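Local coordinates for protein 3-oxo-tetronate kinase (Haemophilus influenzae, PDB 1YZY) that phosphorylates 3-oxo-tetronate with ATP to give 3-oxo-tetronate 4-phosphate, as a member of the four-carbon acid sugar kinase family, at residues A[236-244]-A[371-382]. Residues are numbered along the deposited sequence; the frame is centred on the assembly and turned at random.
Sequences KGTNAFTPT and HIGKQIAPGVPW
His-371 meets the ring of Phe-241 through its CB, which lies 3.5 Å from Phe-241 CE2. The end of its side chain leads away from 236-244; the side chain also touches Ser-39 and Val-27. Gly-373 CA sits over one face of the same phenyl ring in a CH-pi contact, 3.8 Å from the centroid of the Phe-241 ring. With chi1 at 74°, Phe-241 folds its ring back over the strand, although its CB points away from it. Lys-374 takes up the backbone link: its N donates to Phe-241 O at 2.9 Å. Ala-240 CB packs against this part of the strand.

The segment 371-382, within the nucleotide-binding C-terminal domain, is a beta hairpin, with a type II turn from Ala-377 to Val-380 and a classic beta bulge where Ile-376 and Ala-377 face Val-380. The loop 236-244 crosses this hairpin on its way from helix 221-232 to strand 248-252.

The Lys-374 side chain runs out extended beside Thr-242, whose CG2 is 3.7 Å from Lys-374 CB. Its NZ reaches Thr-238 O in a weak hydrogen bond. At Gln-375 a water bridges the backbones, accepting from Gln-375 N and donating to Gly-237 O. Ile-376 CD1 and Pro-243 CG lie on opposite faces of the Trp-382 indole. Pro-243 CG stands 3.3 Å from the centroid of the six-membered ring of Trp-382, almost on its normal, in a close CH-pi contact. Trp-382 NE1 is hydrogen-bonded to Ala-408 O of helix 404-410, and Ile-376 packs on Tyr-407 of the same helix.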
ATOM      1  N   LYS A 236       5.206  -3.644 -18.187  1.00 21.68           N
ATOM      2  CA  LYS A 236       4.119  -3.034 -17.430  1.00 26.90           C
ATOM      3  C   LYS A 236       3.255  -4.097 -16.742  1.00 27.54           C
ATOM      4  O   LYS A 236       3.569  -5.294 -16.791  1.00 32.44           O
ATOM      5  CB  LYS A 236       3.271  -2.144 -18.340  1.00 32.91           C
ATOM      6  CG  LYS A 236       3.996  -0.898 -18.827  1.00 38.30           C
ATOM      7  CD  LYS A 236       4.243   0.081 -17.694  1.00 41.40           C
ATOM      8  CE  LYS A 236       4.936   1.340 -18.186  1.00 55.72           C
ATOM      9  NZ  LYS A 236       4.978   2.398 -17.133  1.00 56.31           N
ATOM     10  N   GLY A 237       2.181  -3.661 -16.088  1.00 23.72           N
ATOM     11  CA  GLY A 237       1.313  -4.598 -15.391  1.00 28.15           C
ATOM     12  C   GLY A 237       0.214  -5.221 -16.235  1.00 28.58           C
ATOM     13  O   GLY A 237      -0.800  -5.670 -15.693  1.00 27.95           O
ATOM     14  N   THR A 238       0.391  -5.226 -17.553  1.00 24.19           N
ATOM     15  CA  THR A 238      -0.602  -5.791 -18.466  1.00 27.29           C
ATOM     16  C   THR A 238      -0.803  -7.291 -18.295  1.00 27.05           C
ATOM     17  O   THR A 238      -1.872  -7.813 -18.614  1.00 31.08           O
ATOM     18  CB  THR A 238      -0.261  -5.491 -19.956  1.00 27.38           C
ATOM     19  OG1 THR A 238       1.155  -5.570 -20.165  1.00 35.01           O
ATOM     20  CG2 THR A 238      -0.743  -4.108 -20.336  1.00 22.90           C
ATOM     21  N   ASN A 239       0.216  -7.970 -17.776  1.00 25.52           N
ATOM     22  CA  ASN A 239       0.164  -9.415 -17.571  1.00 25.49           C
ATOM     23  C   ASN A 239       0.098  -9.827 -16.100  1.00 27.52           C
ATOM     24  O   ASN A 239       0.508 -10.935 -15.730  1.00 27.04           O
ATOM     25  CB  ASN A 239       1.353 -10.093 -18.256  1.00 22.96           C
ATOM     26  CG  ASN A 239       1.281 -10.001 -19.763  1.00 35.56           C
ATOM     27  OD1 ASN A 239       0.403 -10.594 -20.391  1.00 28.34           O
ATOM     28  ND2 ASN A 239       2.202  -9.249 -20.356  1.00 28.66           N
ATOM     29  N   ALA A 240      -0.328  -8.902 -15.247  1.00 23.05           N
ATOM     30  CA  ALA A 240      -0.474  -9.211 -13.832  1.00 24.85           C
ATOM     31  C   ALA A 240      -1.725 -10.089 -13.749  1.00 20.86           C
ATOM     32  O   ALA A 240      -2.690  -9.882 -14.494  1.00 16.50           O
ATOM     33  CB  ALA A 240      -0.643  -7.938 -13.023  1.00 21.72           C
ATOM     34  N   PHE A 241      -1.692 -11.081 -12.866  1.00 23.13           N
ATOM     35  CA  PHE A 241      -2.798 -12.017 -12.712  1.00 17.17           C
ATOM     36  C   PHE A 241      -4.149 -11.428 -12.326  1.00 21.13           C
ATOM     37  O   PHE A 241      -4.247 -10.319 -11.791  1.00 20.41           O
ATOM     38  CB  PHE A 241      -2.423 -13.117 -11.708  1.00 12.72           C
ATOM     39  CG  PHE A 241      -2.421 -12.663 -10.262  1.00 13.95           C
ATOM     40  CD1 PHE A 241      -3.610 -12.598  -9.530  1.00 17.04           C
ATOM     41  CD2 PHE A 241      -1.229 -12.314  -9.630  1.00 15.53           C
ATOM     42  CE1 PHE A 241      -3.616 -12.192  -8.193  1.00 22.89           C
ATOM     43  CE2 PHE A 241      -1.221 -11.908  -8.294  1.00 15.66           C
ATOM     44  CZ  PHE A 241      -2.421 -11.847  -7.574  1.00 14.43           C
ATOM     45  N   THR A 242      -5.189 -12.204 -12.605  1.00 21.34           N
ATOM     46  CA  THR A 242      -6.576 -11.885 -12.262  1.00 22.27           C
ATOM     47  C   THR A 242      -7.171 -13.200 -11.704  1.00 23.07           C
ATOM     48  O   THR A 242      -6.522 -14.248 -11.739  1.00 17.65           O
ATOM     49  CB  THR A 242      -7.412 -11.357 -13.485  1.00 23.37           C
ATOM     50  OG1 THR A 242      -7.274 -12.229 -14.616  1.00 28.83           O
ATOM     51  CG2 THR A 242      -6.976  -9.968 -13.868  1.00 25.03           C
ATOM     52  N   PRO A 243      -8.357 -13.144 -11.084  1.00 23.76           N
ATOM     53  CA  PRO A 243      -8.906 -14.397 -10.567  1.00 25.59           C
ATOM     54  C   PRO A 243      -9.254 -15.373 -11.684  1.00 28.40           C
ATOM     55  O   PRO A 243      -9.615 -14.962 -12.787  1.00 26.15           O
ATOM     56  CB  PRO A 243     -10.181 -13.937  -9.859  1.00 21.39           C
ATOM     57  CG  PRO A 243      -9.858 -12.559  -9.433  1.00 20.79           C
ATOM     58  CD  PRO A 243      -9.188 -12.007 -10.660  1.00 23.08           C
ATOM     59  N   THR A 244      -9.077 -16.659 -11.418  1.00 34.09           N
ATOM     60  CA  THR A 244      -9.446 -17.673 -12.394  1.00 46.10           C
ATOM     61  C   THR A 244     -10.932 -17.940 -12.160  1.00 46.52           C
ATOM     62  O   THR A 244     -11.464 -17.586 -11.104  1.00 48.46           O
ATOM     63  CB  THR A 244      -8.636 -18.978 -12.215  1.00 53.04           C
ATOM     64  OG1 THR A 244      -8.274 -19.147 -10.835  1.00 55.59           O
ATOM     65  CG2 THR A 244      -7.381 -18.953 -13.092  1.00 57.23           C
ATOM     66  N   HIS A 371      -0.456 -11.721  -2.980  1.00 23.59           N
ATOM     67  CA  HIS A 371       0.290 -11.561  -4.210  1.00 21.49           C
ATOM     68  C   HIS A 371      -0.389 -10.393  -4.941  1.00 24.85           C
ATOM     69  O   HIS A 371      -1.598 -10.485  -5.167  1.00 25.70           O
ATOM     70  CB  HIS A 371       0.074 -12.759  -5.130  1.00 19.94           C
ATOM     71  CG  HIS A 371       0.885 -13.955  -4.754  1.00 24.44           C
ATOM     72  ND1 HIS A 371       2.080 -14.269  -5.364  1.00 22.27           N
ATOM     73  CD2 HIS A 371       0.685 -14.903  -3.807  1.00 29.48           C
ATOM     74  CE1 HIS A 371       2.585 -15.355  -4.807  1.00 24.01           C
ATOM     75  NE2 HIS A 371       1.756 -15.760  -3.861  1.00 27.71           N
ATOM     76  N   ILE A 372       0.332  -9.334  -5.308  1.00 24.47           N
ATOM     77  CA  ILE A 372      -0.373  -8.238  -5.974  1.00 17.81           C
ATOM     78  C   ILE A 372      -0.563  -8.479  -7.476  1.00 16.91           C
ATOM     79  O   ILE A 372       0.389  -8.832  -8.195  1.00 16.48           O
ATOM     80  CB  ILE A 372       0.440  -6.947  -5.742  1.00 19.58           C
ATOM     81  CG1 ILE A 372       0.930  -6.883  -4.290  1.00 18.61           C
ATOM     82  CG2 ILE A 372      -0.422  -5.726  -6.062  1.00 10.71           C
ATOM     83  CD1 ILE A 372      -0.121  -6.442  -3.293  1.00 20.26           C
ATOM     84  N   GLY A 373      -1.804  -8.305  -7.927  1.00 20.45           N
ATOM     85  CA  GLY A 373      -2.146  -8.527  -9.318  1.00 14.88           C
ATOM     86  C   GLY A 373      -2.637  -7.320 -10.089  1.00 19.92           C
ATOM     87  O   GLY A 373      -2.466  -6.178  -9.662  1.00 17.44           O
ATOM     88  N   LYS A 374      -3.298  -7.590 -11.211  1.00 18.87           N
ATOM     89  CA  LYS A 374      -3.804  -6.551 -12.104  1.00 24.48           C
ATOM     90  C   LYS A 374      -4.660  -5.479 -11.454  1.00 22.22           C
ATOM     91  O   LYS A 374      -5.544  -5.763 -10.651  1.00 24.33           O
ATOM     92  CB  LYS A 374      -4.542  -7.180 -13.277  1.00 23.45           C
ATOM     93  CG  LYS A 374      -4.511  -6.360 -14.545  1.00 30.40           C
ATOM     94  CD  LYS A 374      -4.692  -7.277 -15.730  1.00 31.16           C
ATOM     95  CE  LYS A 374      -4.846  -6.510 -17.016  1.00 38.85           C
ATOM     96  NZ  LYS A 374      -5.189  -7.452 -18.115  1.00 35.91           N
ATOM     97  N   GLN A 375      -4.393  -4.239 -11.843  1.00 21.54           N
ATOM     98  CA  GLN A 375      -5.093  -3.081 -11.321  1.00 25.94           C
ATOM     99  C   GLN A 375      -6.500  -2.922 -11.894  1.00 26.93           C
ATOM    100  O   GLN A 375      -6.674  -2.727 -13.097  1.00 24.58           O
ATOM    101  CB  GLN A 375      -4.260  -1.822 -11.589  1.00 23.42           C
ATOM    102  CG  GLN A 375      -4.845  -0.528 -11.044  1.00 24.52           C
ATOM    103  CD  GLN A 375      -3.888   0.653 -11.169  1.00 24.56           C
ATOM    104  OE1 GLN A 375      -2.875   0.727 -10.476  1.00 22.32           O
ATOM    105  NE2 GLN A 375      -4.217   1.586 -12.050  1.00 18.10           N
ATOM    106  N   ILE A 376      -7.496  -3.037 -11.021  1.00 26.84           N
ATOM    107  CA  ILE A 376      -8.898  -2.886 -11.397  1.00 26.65           C
ATOM    108  C   ILE A 376      -9.169  -1.396 -11.545  1.00 29.00           C
ATOM    109  O   ILE A 376      -9.861  -0.956 -12.463  1.00 32.62           O
ATOM    110  CB  ILE A 376      -9.835  -3.453 -10.298  1.00 19.93           C
ATOM    111  CG1 ILE A 376      -9.614  -4.954 -10.139  1.00 26.85           C
ATOM    112  CG2 ILE A 376     -11.287  -3.172 -10.632  1.00 20.60           C
ATOM    113  CD1 ILE A 376     -10.329  -5.530  -8.952  1.00 30.20           C
ATOM    114  N   ALA A 377      -8.649  -0.634 -10.592  1.00 26.90           N
ATOM    115  CA  ALA A 377      -8.784   0.815 -10.560  1.00 26.51           C
ATOM    116  C   ALA A 377      -7.593   1.333  -9.752  1.00 28.11           C
ATOM    117  O   ALA A 377      -6.943   0.562  -9.038  1.00 31.56           O
ATOM    118  CB  ALA A 377     -10.104   1.214  -9.896  1.00 20.17           C
ATOM    119  N   PRO A 378      -7.258   2.631  -9.886  1.00 32.28           N
ATOM    120  CA  PRO A 378      -6.117   3.138  -9.115  1.00 29.73           C
ATOM    121  C   PRO A 378      -6.369   2.899  -7.630  1.00 26.31           C
ATOM    122  O   PRO A 378      -7.372   3.366  -7.078  1.00 28.96           O
ATOM    123  CB  PRO A 378      -6.108   4.634  -9.455  1.00 31.65           C
ATOM    124  CG  PRO A 378      -6.687   4.677 -10.830  1.00 33.27           C
ATOM    125  CD  PRO A 378      -7.842   3.701 -10.717  1.00 28.64           C
ATOM    126  N   GLY A 379      -5.466   2.152  -7.005  1.00 29.01           N
ATOM    127  CA  GLY A 379      -5.591   1.848  -5.591  1.00 27.04           C
ATOM    128  C   GLY A 379      -6.338   0.556  -5.301  1.00 30.89           C
ATOM    129  O   GLY A 379      -6.432   0.144  -4.146  1.00 29.92           O
ATOM    130  N   VAL A 380      -6.867  -0.088  -6.339  1.00 26.83           N
ATOM    131  CA  VAL A 380      -7.599  -1.338  -6.159  1.00 25.23           C
ATOM    132  C   VAL A 380      -7.089  -2.485  -7.043  1.00 17.01           C
ATOM    133  O   VAL A 380      -7.639  -2.747  -8.111  1.00 19.26           O
ATOM    134  CB  VAL A 380      -9.117  -1.162  -6.425  1.00 27.24           C
ATOM    135  CG1 VAL A 380      -9.885  -2.357  -5.887  1.00 28.53           C
ATOM    136  CG2 VAL A 380      -9.631   0.118  -5.793  1.00 27.90           C
ATOM    137  N   PRO A 381      -5.979  -3.126  -6.653  1.00 15.37           N
ATOM    138  CA  PRO A 381      -5.478  -4.234  -7.470  1.00 15.41           C
ATOM    139  C   PRO A 381      -6.160  -5.564  -7.082  1.00 21.20           C
ATOM    140  O   PRO A 381      -6.876  -5.642  -6.073  1.00 13.15           O
ATOM    141  CB  PRO A 381      -3.990  -4.258  -7.111  1.00 17.74           C
ATOM    142  CG  PRO A 381      -3.996  -3.864  -5.673  1.00 10.49           C
ATOM    143  CD  PRO A 381      -4.973  -2.711  -5.655  1.00 19.97           C
ATOM    144  N   TRP A 382      -5.993  -6.583  -7.917  1.00 17.20           N
ATOM    145  CA  TRP A 382      -6.540  -7.896  -7.615  1.00 19.70           C
ATOM    146  C   TRP A 382      -5.508  -8.541  -6.703  1.00 18.87           C
ATOM    147  O   TRP A 382      -4.303  -8.357  -6.900  1.00 18.49           O
ATOM    148  CB  TRP A 382      -6.721  -8.734  -8.889  1.00 19.56           C
ATOM    149  CG  TRP A 382      -8.129  -8.748  -9.377  1.00 27.18           C
ATOM    150  CD1 TRP A 382      -8.596  -8.247 -10.560  1.00 28.02           C
ATOM    151  CD2 TRP A 382      -9.274  -9.235  -8.661  1.00 25.40           C
ATOM    152  NE1 TRP A 382      -9.967  -8.383 -10.623  1.00 25.35           N
ATOM    153  CE2 TRP A 382     -10.409  -8.986  -9.472  1.00 27.07           C
ATOM    154  CE3 TRP A 382      -9.456  -9.856  -7.415  1.00 22.38           C
ATOM    155  CZ2 TRP A 382     -11.709  -9.336  -9.074  1.00 27.39           C
ATOM    156  CZ3 TRP A 382     -10.746 -10.203  -7.019  1.00 24.94           C
ATOM    157  CH2 TRP A 382     -11.856  -9.941  -7.849  1.00 21.92           C
TER
HETATM  158  O   HOH W   1      -2.384  -3.779 -13.972  1.00 21.94           O